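PDB 3NYI: fat acid-binding protein from Eubacterium ventriosum, which binds stearic acid and probably serves as a fatty acid-binding protein of the DegV type. Local coordinates for residues S161-L174 with V278-R291. Sequence-based numbering, arbitrary orientation.
Sequences SARIFFTVGSLDYL and VHTGPYPIGLGVIR. With STE (stearic acid), chain C.
His-279 meets helix 172-177 through its backbone oxygen, which lies 3.3 Å from CD2 of Leu-174, while its imidazole, flat enough to lie along an alkyl chain, takes C5 of the stearic acid over one face. NE2 of that ring is tied to Thr-65, a residue that also bonds the ligand. Thr-280 suits a double task: CB rests against CG1 of Val-168 at 3.7 Å, the two branched side chains crossing at about a right angle, and methyl CG2 turns to the lipid; two waters link its carbonyl to the backbone of 169-174. Gly-281 has a positive phi of 92°, where a CB would jam against the preceding carbonyl O; its CA lies over one face of the Tyr-173 ring, a CH-pi contact 3.5 Å from the centroid. Pro-282 extends this patch, with CD near CE2 of the tyrosine. Were Tyr-173 cut back to an alanine, Gly-281 and Pro-282 would probably lose their aromatic cover and a gap open toward Met-55 and Phe-62. From Ile-285 the chain runs antiparallel to strand 163-167, central neighbours in the mixed sheet formed by the C-terminal half of this DegV-family protein. Branched Ile-285 and Thr-167 lie side by side, CG2 methyls 3.7 Å apart. Gly-286 has no CB to strike Phe-166, whose chi1 of 68° swings the ring from the neighbouring strand onto the ligand, C14 over its centre. Leu-287 accepts a nearly straight bond from Phe-165 N (171°); its apolar CD2 packs on that residue's CB, on the sheet face where helix 213-231 meets Phe-165. Val-289 forms a hydrogen-bonded pair with Arg-163, and Arg-291 N donates to Ser-161 OG, also bonded to Leu-158.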
ATOM      1  N   SER A 161       2.711 -13.864   3.063  1.00 22.34           N
ATOM      2  CA  SER A 161       1.330 -14.288   2.843  1.00 23.95           C
ATOM      3  C   SER A 161       0.514 -13.204   2.162  1.00 20.49           C
ATOM      4  O   SER A 161      -0.541 -13.490   1.591  1.00 19.64           O
ATOM      5  CB  SER A 161       0.649 -14.659   4.166  1.00 25.80           C
ATOM      6  OG  SER A 161       0.241 -13.481   4.866  1.00 23.34           O
ATOM      7  N   ALA A 162       0.987 -11.953   2.218  1.00 20.56           N
ATOM      8  CA  ALA A 162       0.215 -10.849   1.677  1.00 17.08           C
ATOM      9  C   ALA A 162       0.069 -10.923   0.163  1.00 16.50           C
ATOM     10  O   ALA A 162       1.020 -11.276  -0.546  1.00 18.37           O
ATOM     11  CB  ALA A 162       0.863  -9.461   2.090  1.00 15.22           C
ATOM     12  N   ARG A 163      -1.109 -10.565  -0.345  1.00 15.14           N
ATOM     13  CA  ARG A 163      -1.319 -10.467  -1.796  1.00 23.26           C
ATOM     14  C   ARG A 163      -2.209  -9.279  -2.121  1.00 22.16           C
ATOM     15  O   ARG A 163      -3.158  -9.001  -1.390  1.00 20.97           O
ATOM     16  CB  ARG A 163      -2.046 -11.698  -2.348  1.00 18.18           C
ATOM     17  CG  ARG A 163      -1.307 -13.029  -2.263  1.00 19.36           C
ATOM     18  CD  ARG A 163      -0.079 -13.025  -3.178  1.00 22.25           C
ATOM     19  NE  ARG A 163       0.532 -14.353  -3.211  1.00 22.07           N
ATOM     20  CZ  ARG A 163       1.387 -14.802  -2.309  1.00 27.53           C
ATOM     21  NH1 ARG A 163       1.754 -14.022  -1.295  1.00 22.48           N
ATOM     22  NH2 ARG A 163       1.878 -16.033  -2.421  1.00 26.37           N
ATOM     23  N   ILE A 164      -1.947  -8.617  -3.246  1.00 17.02           N
ATOM     24  CA  ILE A 164      -2.954  -7.744  -3.825  1.00 22.06           C
ATOM     25  C   ILE A 164      -3.380  -8.342  -5.144  1.00 19.44           C
ATOM     26  O   ILE A 164      -2.536  -8.756  -5.941  1.00 19.56           O
ATOM     27  CB  ILE A 164      -2.440  -6.297  -4.129  1.00 16.53           C
ATOM     28  CG1 ILE A 164      -1.739  -5.684  -2.925  1.00 18.49           C
ATOM     29  CG2 ILE A 164      -3.627  -5.422  -4.562  1.00 19.45           C
ATOM     30  CD1 ILE A 164      -1.191  -4.247  -3.185  1.00 19.40           C
ATOM     31  N   PHE A 165      -4.684  -8.368  -5.384  1.00 17.36           N
ATOM     32  CA  PHE A 165      -5.232  -8.795  -6.659  1.00 19.74           C
ATOM     33  C   PHE A 165      -6.015  -7.623  -7.219  1.00 22.42           C
ATOM     34  O   PHE A 165      -6.938  -7.136  -6.578  1.00 21.50           O
ATOM     35  CB  PHE A 165      -6.174  -9.989  -6.439  1.00 19.20           C
ATOM     36  CG  PHE A 165      -5.509 -11.160  -5.786  1.00 22.97           C
ATOM     37  CD1 PHE A 165      -4.672 -11.985  -6.521  1.00 26.11           C
ATOM     38  CD2 PHE A 165      -5.693 -11.424  -4.430  1.00 19.93           C
ATOM     39  CE1 PHE A 165      -4.029 -13.077  -5.919  1.00 24.58           C
ATOM     40  CE2 PHE A 165      -5.061 -12.506  -3.825  1.00 25.64           C
ATOM     41  CZ  PHE A 165      -4.224 -13.333  -4.578  1.00 24.29           C
ATOM     42  N   PHE A 166      -5.649  -7.147  -8.399  1.00 23.98           N
ATOM     43  CA  PHE A 166      -6.261  -5.908  -8.872  1.00 21.35           C
ATOM     44  C   PHE A 166      -6.205  -5.726 -10.363  1.00 21.22           C
ATOM     45  O   PHE A 166      -5.536  -6.489 -11.074  1.00 21.41           O
ATOM     46  CB  PHE A 166      -5.659  -4.686  -8.161  1.00 23.06           C
ATOM     47  CG  PHE A 166      -4.214  -4.396  -8.506  1.00 20.65           C
ATOM     48  CD1 PHE A 166      -3.887  -3.284  -9.285  1.00 24.71           C
ATOM     49  CD2 PHE A 166      -3.181  -5.193  -8.012  1.00 20.63           C
ATOM     50  CE1 PHE A 166      -2.559  -2.973  -9.594  1.00 20.96           C
ATOM     51  CE2 PHE A 166      -1.841  -4.890  -8.315  1.00 27.15           C
ATOM     52  CZ  PHE A 166      -1.532  -3.766  -9.100  1.00 24.38           C
ATOM     53  N   THR A 167      -6.924  -4.709 -10.833  1.00 21.09           N
ATOM     54  CA  THR A 167      -6.847  -4.324 -12.228  1.00 22.71           C
ATOM     55  C   THR A 167      -6.748  -2.800 -12.332  1.00 26.56           C
ATOM     56  O   THR A 167      -6.926  -2.095 -11.341  1.00 27.35           O
ATOM     57  CB  THR A 167      -8.043  -4.883 -13.030  1.00 29.80           C
ATOM     58  OG1 THR A 167      -7.787  -4.746 -14.434  1.00 28.23           O
ATOM     59  CG2 THR A 167      -9.347  -4.172 -12.654  1.00 27.48           C
ATOM     60  N   VAL A 168      -6.421  -2.306 -13.521  1.00 24.29           N
ATOM     61  CA  VAL A 168      -6.273  -0.867 -13.750  1.00 25.70           C
ATOM     62  C   VAL A 168      -6.913  -0.499 -15.089  1.00 31.48           C
ATOM     63  O   VAL A 168      -7.343  -1.378 -15.819  1.00 28.46           O
ATOM     64  CB  VAL A 168      -4.800  -0.465 -13.750  1.00 25.70           C
ATOM     65  CG1 VAL A 168      -4.190  -0.710 -12.353  1.00 23.08           C
ATOM     66  CG2 VAL A 168      -4.034  -1.249 -14.828  1.00 28.48           C
ATOM     67  N   GLY A 169      -6.987   0.792 -15.409  1.00 34.19           N
ATOM     68  CA  GLY A 169      -7.683   1.223 -16.616  1.00 34.84           C
ATOM     69  C   GLY A 169      -6.875   1.142 -17.903  1.00 35.26           C
ATOM     70  O   GLY A 169      -7.435   1.157 -18.999  1.00 35.97           O
ATOM     71  N   SER A 170      -5.557   1.051 -17.773  1.00 32.37           N
ATOM     72  CA  SER A 170      -4.658   1.044 -18.924  1.00 29.94           C
ATOM     73  C   SER A 170      -3.265   0.733 -18.415  1.00 33.02           C
ATOM     74  O   SER A 170      -3.044   0.699 -17.205  1.00 34.20           O
ATOM     75  CB  SER A 170      -4.641   2.423 -19.597  1.00 40.59           C
ATOM     76  OG  SER A 170      -4.022   3.388 -18.755  1.00 35.85           O
ATOM     77  N   LEU A 171      -2.322   0.526 -19.327  1.00 29.29           N
ATOM     78  CA  LEU A 171      -0.933   0.309 -18.932  1.00 34.90           C
ATOM     79  C   LEU A 171      -0.121   1.606 -18.978  1.00 34.19           C
ATOM     80  O   LEU A 171       1.048   1.614 -18.602  1.00 32.62           O
ATOM     81  CB  LEU A 171      -0.264  -0.707 -19.857  1.00 33.57           C
ATOM     82  CG  LEU A 171      -0.641  -2.183 -19.717  1.00 44.21           C
ATOM     83  CD1 LEU A 171       0.303  -3.027 -20.567  1.00 47.68           C
ATOM     84  CD2 LEU A 171      -0.556  -2.601 -18.275  1.00 39.83           C
ATOM     85  N   ASP A 172      -0.741   2.683 -19.458  1.00 29.28           N
ATOM     86  CA  ASP A 172      -0.032   3.941 -19.724  1.00 36.51           C
ATOM     87  C   ASP A 172       0.749   4.475 -18.522  1.00 30.66           C
ATOM     88  O   ASP A 172       1.922   4.831 -18.638  1.00 29.07           O
ATOM     89  CB  ASP A 172      -1.009   5.015 -20.215  1.00 41.29           C
ATOM     90  CG  ASP A 172      -1.708   4.629 -21.512  1.00 58.64           C
ATOM     91  OD1 ASP A 172      -1.185   3.761 -22.246  1.00 59.99           O
ATOM     92  OD2 ASP A 172      -2.783   5.200 -21.793  1.00 65.39           O
ATOM     93  N   TYR A 173       0.094   4.540 -17.369  1.00 28.47           N
ATOM     94  CA  TYR A 173       0.741   5.094 -16.178  1.00 21.93           C
ATOM     95  C   TYR A 173       1.824   4.189 -15.603  1.00 26.07           C
ATOM     96  O   TYR A 173       2.883   4.670 -15.195  1.00 24.85           O
ATOM     97  CB  TYR A 173      -0.303   5.445 -15.119  1.00 24.94           C
ATOM     98  CG  TYR A 173      -1.369   6.412 -15.609  1.00 29.28           C
ATOM     99  CD1 TYR A 173      -1.200   7.783 -15.475  1.00 30.17           C
ATOM    100  CD2 TYR A 173      -2.544   5.952 -16.200  1.00 32.40           C
ATOM    101  CE1 TYR A 173      -2.177   8.682 -15.924  1.00 35.35           C
ATOM    102  CE2 TYR A 173      -3.529   6.839 -16.644  1.00 32.87           C
ATOM    103  CZ  TYR A 173      -3.338   8.211 -16.495  1.00 37.82           C
ATOM    104  OH  TYR A 173      -4.304   9.120 -16.920  1.00 36.27           O
ATOM    105  N   LEU A 174       1.560   2.880 -15.558  1.00 24.33           N
ATOM    106  CA  LEU A 174       2.557   1.920 -15.105  1.00 26.10           C
ATOM    107  C   LEU A 174       3.832   2.013 -15.931  1.00 25.43           C
ATOM    108  O   LEU A 174       4.923   2.021 -15.376  1.00 26.48           O
ATOM    109  CB  LEU A 174       2.017   0.481 -15.160  1.00 26.91           C
ATOM    110  CG  LEU A 174       0.982   0.122 -14.096  1.00 31.48           C
ATOM    111  CD1 LEU A 174       0.304  -1.220 -14.407  1.00 33.03           C
ATOM    112  CD2 LEU A 174       1.642   0.098 -12.720  1.00 28.44           C
ATOM    113  N   VAL A 278      -0.704   7.634  -9.099  1.00 24.02           N
ATOM    114  CA  VAL A 278       0.152   8.259 -10.097  1.00 23.73           C
ATOM    115  C   VAL A 278       0.676   7.178 -11.042  1.00 29.14           C
ATOM    116  O   VAL A 278       0.858   7.408 -12.238  1.00 22.86           O
ATOM    117  CB  VAL A 278       1.309   9.060  -9.456  1.00 30.39           C
ATOM    118  CG1 VAL A 278       2.415   9.339 -10.469  1.00 26.75           C
ATOM    119  CG2 VAL A 278       0.784  10.385  -8.863  1.00 22.93           C
ATOM    120  N   HIS A 279       0.868   5.980 -10.502  1.00 23.86           N
ATOM    121  CA  HIS A 279       1.457   4.895 -11.264  1.00 20.97           C
ATOM    122  C   HIS A 279       0.443   3.931 -11.885  1.00 28.99           C
ATOM    123  O   HIS A 279       0.756   3.282 -12.884  1.00 25.95           O
ATOM    124  CB  HIS A 279       2.503   4.152 -10.399  1.00 22.65           C
ATOM    125  CG  HIS A 279       3.688   5.007 -10.073  1.00 25.13           C
ATOM    126  ND1 HIS A 279       4.805   5.061 -10.883  1.00 29.66           N
ATOM    127  CD2 HIS A 279       3.900   5.902  -9.085  1.00 24.11           C
ATOM    128  CE1 HIS A 279       5.672   5.920 -10.379  1.00 31.26           C
ATOM    129  NE2 HIS A 279       5.140   6.454  -9.282  1.00 25.05           N
ATOM    130  N   THR A 280      -0.763   3.847 -11.321  1.00 23.93           N
ATOM    131  CA  THR A 280      -1.790   2.970 -11.894  1.00 26.20           C
ATOM    132  C   THR A 280      -2.725   3.687 -12.849  1.00 27.60           C
ATOM    133  O   THR A 280      -3.362   3.046 -13.683  1.00 26.05           O
ATOM    134  CB  THR A 280      -2.702   2.336 -10.816  1.00 22.09           C
ATOM    135  OG1 THR A 280      -3.382   3.369 -10.080  1.00 25.49           O
ATOM    136  CG2 THR A 280      -1.891   1.470  -9.863  1.00 20.96           C
ATOM    137  N   GLY A 281      -2.807   5.012 -12.719  1.00 23.21           N
ATOM    138  CA  GLY A 281      -3.886   5.762 -13.320  1.00 23.57           C
ATOM    139  C   GLY A 281      -5.009   5.878 -12.311  1.00 25.10           C
ATOM    140  O   GLY A 281      -4.943   5.281 -11.240  1.00 26.18           O
ATOM    141  N   PRO A 282      -6.062   6.633 -12.651  1.00 28.85           N
ATOM    142  CA  PRO A 282      -7.124   6.893 -11.678  1.00 25.37           C
ATOM    143  C   PRO A 282      -8.130   5.749 -11.526  1.00 27.72           C
ATOM    144  O   PRO A 282      -9.061   5.904 -10.734  1.00 30.29           O
ATOM    145  CB  PRO A 282      -7.858   8.121 -12.266  1.00 26.26           C
ATOM    146  CG  PRO A 282      -7.333   8.295 -13.673  1.00 32.05           C
ATOM    147  CD  PRO A 282      -6.385   7.177 -13.982  1.00 32.25           C
ATOM    148  N   TYR A 283      -7.964   4.630 -12.231  1.00 27.18           N
ATOM    149  CA  TYR A 283      -8.980   3.566 -12.142  1.00 23.89           C
ATOM    150  C   TYR A 283      -8.534   2.203 -11.591  1.00 30.46           C
ATOM    151  O   TYR A 283      -8.988   1.172 -12.079  1.00 31.38           O
ATOM    152  CB  TYR A 283      -9.660   3.377 -13.498  1.00 28.33           C
ATOM    153  CG  TYR A 283     -10.137   4.691 -14.068  1.00 39.33           C
ATOM    154  CD1 TYR A 283     -11.131   5.420 -13.431  1.00 37.13           C
ATOM    155  CD2 TYR A 283      -9.573   5.215 -15.223  1.00 38.47           C
ATOM    156  CE1 TYR A 283     -11.559   6.634 -13.937  1.00 48.20           C
ATOM    157  CE2 TYR A 283      -9.998   6.426 -15.740  1.00 44.05           C
ATOM    158  CZ  TYR A 283     -10.991   7.128 -15.094  1.00 45.75           C
ATOM    159  OH  TYR A 283     -11.414   8.333 -15.606  1.00 50.43           O
ATOM    160  N   PRO A 284      -7.684   2.185 -10.549  1.00 31.10           N
ATOM    161  CA  PRO A 284      -7.341   0.872  -9.988  1.00 24.91           C
ATOM    162  C   PRO A 284      -8.472   0.349  -9.108  1.00 26.62           C
ATOM    163  O   PRO A 284      -9.185   1.148  -8.504  1.00 27.70           O
ATOM    164  CB  PRO A 284      -6.130   1.173  -9.104  1.00 23.84           C
ATOM    165  CG  PRO A 284      -6.248   2.656  -8.756  1.00 25.22           C
ATOM    166  CD  PRO A 284      -7.262   3.292  -9.676  1.00 29.71           C
ATOM    167  N   ILE A 285      -8.635  -0.969  -9.031  1.00 23.79           N
ATOM    168  CA  ILE A 285      -9.617  -1.541  -8.117  1.00 21.79           C
ATOM    169  C   ILE A 285      -9.216  -2.977  -7.814  1.00 22.58           C
ATOM    170  O   ILE A 285      -8.734  -3.691  -8.684  1.00 23.37           O
ATOM    171  CB  ILE A 285     -11.042  -1.482  -8.694  1.00 31.39           C
ATOM    172  CG1 ILE A 285     -12.059  -1.982  -7.661  1.00 37.04           C
ATOM    173  CG2 ILE A 285     -11.138  -2.254 -10.012  1.00 31.57           C
ATOM    174  CD1 ILE A 285     -13.484  -1.513  -7.926  1.00 40.66           C
ATOM    175  N   GLY A 286      -9.363  -3.389  -6.567  1.00 21.69           N
ATOM    176  CA  GLY A 286      -8.879  -4.707  -6.204  1.00 25.86           C
ATOM    177  C   GLY A 286      -9.025  -4.991  -4.738  1.00 26.51           C
ATOM    178  O   GLY A 286      -9.719  -4.272  -4.019  1.00 26.35           O
ATOM    179  N   LEU A 287      -8.381  -6.063  -4.299  1.00 25.02           N
ATOM    180  CA  LEU A 287      -8.462  -6.472  -2.910  1.00 23.40           C
ATOM    181  C   LEU A 287      -7.098  -6.944  -2.451  1.00 21.15           C
ATOM    182  O   LEU A 287      -6.272  -7.372  -3.260  1.00 22.26           O
ATOM    183  CB  LEU A 287      -9.514  -7.582  -2.717  1.00 23.77           C
ATOM    184  CG  LEU A 287      -9.217  -8.947  -3.339  1.00 33.01           C
ATOM    185  CD1 LEU A 287      -9.872 -10.055  -2.533  1.00 34.49           C
ATOM    186  CD2 LEU A 287      -9.701  -8.988  -4.782  1.00 35.79           C
ATOM    187  N   GLY A 288      -6.858  -6.816  -1.150  1.00 20.90           N
ATOM    188  CA  GLY A 288      -5.648  -7.305  -0.521  1.00 21.21           C
ATOM    189  C   GLY A 288      -6.000  -8.310   0.558  1.00 25.52           C
ATOM    190  O   GLY A 288      -7.085  -8.257   1.157  1.00 20.40           O
ATOM    191  N   VAL A 289      -5.097  -9.250   0.797  1.00 19.62           N
ATOM    192  CA  VAL A 289      -5.324 -10.237   1.842  1.00 21.21           C
ATOM    193  C   VAL A 289      -4.030 -10.420   2.604  1.00 20.74           C
ATOM    194  O   VAL A 289      -2.945 -10.162   2.077  1.00 19.83           O
ATOM    195  CB  VAL A 289      -5.787 -11.609   1.272  1.00 20.97           C
ATOM    196  CG1 VAL A 289      -6.935 -11.404   0.304  1.00 19.80           C
ATOM    197  CG2 VAL A 289      -4.609 -12.339   0.594  1.00 20.25           C
ATOM    198  N   ILE A 290      -4.143 -10.861   3.845  1.00 21.60           N
ATOM    199  CA  ILE A 290      -2.965 -11.191   4.631  1.00 18.34           C
ATOM    200  C   ILE A 290      -3.362 -12.204   5.681  1.00 17.16           C
ATOM    201  O   ILE A 290      -4.528 -12.249   6.087  1.00 19.32           O
ATOM    202  CB  ILE A 290      -2.353  -9.927   5.312  1.00 19.68           C
ATOM    203  CG1 ILE A 290      -0.903 -10.179   5.748  1.00 25.07           C
ATOM    204  CG2 ILE A 290      -3.206  -9.507   6.501  1.00 17.82           C
ATOM    205  CD1 ILE A 290      -0.118  -8.876   6.153  1.00 25.45           C
ATOM    206  N   ARG A 291      -2.404 -13.013   6.128  1.00 20.48           N
ATOM    207  CA  ARG A 291      -2.690 -14.027   7.142  1.00 29.41           C
ATOM    208  C   ARG A 291      -2.969 -13.345   8.472  1.00 30.62           C
ATOM    209  O   ARG A 291      -2.359 -12.328   8.785  1.00 23.59           O
ATOM    210  CB  ARG A 291      -1.506 -14.986   7.331  1.00 26.93           C
ATOM    211  CG  ARG A 291      -1.443 -16.139   6.354  1.00 38.17           C
ATOM    212  CD  ARG A 291      -2.541 -17.139   6.630  1.00 38.15           C
ATOM    213  NE  ARG A 291      -2.332 -17.843   7.890  1.00 52.68           N
ATOM    214  CZ  ARG A 291      -1.720 -19.019   7.997  1.00 52.26           C
ATOM    215  NH1 ARG A 291      -1.233 -19.626   6.920  1.00 48.37           N
ATOM    216  NH2 ARG A 291      -1.586 -19.580   9.187  1.00 49.74           N
TER
HETATM  217  C1  STE C 301       8.551   7.158  -5.343  1.00 31.98           C
HETATM  218  O1  STE C 301       9.529   6.830  -4.744  1.00 27.25           O
HETATM  219  O2  STE C 301       8.639   7.990  -6.199  1.00 30.53           O
HETATM  220  C2  STE C 301       7.244   6.351  -5.171  1.00 23.87           C
HETATM  221  C3  STE C 301       7.075   5.332  -6.326  1.00 20.47           C
HETATM  222  C4  STE C 301       5.710   4.612  -6.202  1.00 21.29           C
HETATM  223  C5  STE C 301       5.615   3.422  -7.185  1.00 22.03           C
HETATM  224  C6  STE C 301       4.222   2.760  -7.077  1.00 20.91           C
HETATM  225  C7  STE C 301       4.059   1.627  -8.122  1.00 20.93           C
HETATM  226  C8  STE C 301       2.712   0.907  -7.855  1.00 22.96           C
HETATM  227  C9  STE C 301       2.469  -0.224  -8.881  1.00 23.43           C
HETATM  228  C10 STE C 301       1.069  -0.844  -8.618  1.00 26.88           C
HETATM  229  C11 STE C 301       1.163  -1.758  -7.395  1.00 23.16           C
HETATM  230  C12 STE C 301       0.089  -1.522  -6.307  1.00 23.79           C
HETATM  231  C13 STE C 301      -1.212  -0.873  -6.805  1.00 26.16           C
HETATM  232  C14 STE C 301      -2.378  -1.691  -6.187  1.00 23.51           C
HETATM  233  C15 STE C 301      -3.714  -0.918  -6.280  1.00 20.19           C
HETATM  234  C16 STE C 301      -4.875  -1.905  -6.004  1.00 24.74           C
HETATM  235  C17 STE C 301      -5.139  -1.989  -4.485  1.00 22.18           C
HETATM  236  C18 STE C 301      -6.402  -2.831  -4.192  1.00 23.96           C
HETATM  237  O   HOH W   1      -6.131   3.244 -14.107  1.00 27.93           O
HETATM  238  O   HOH W   2      -1.390   2.295 -15.783  1.00 28.94           O
HETATM  239  O   HOH W   3       2.943   7.201 -14.404  1.00 28.21           O
HETATM  240  O   HOH W   4       5.121   2.830 -12.732  1.00 31.02           O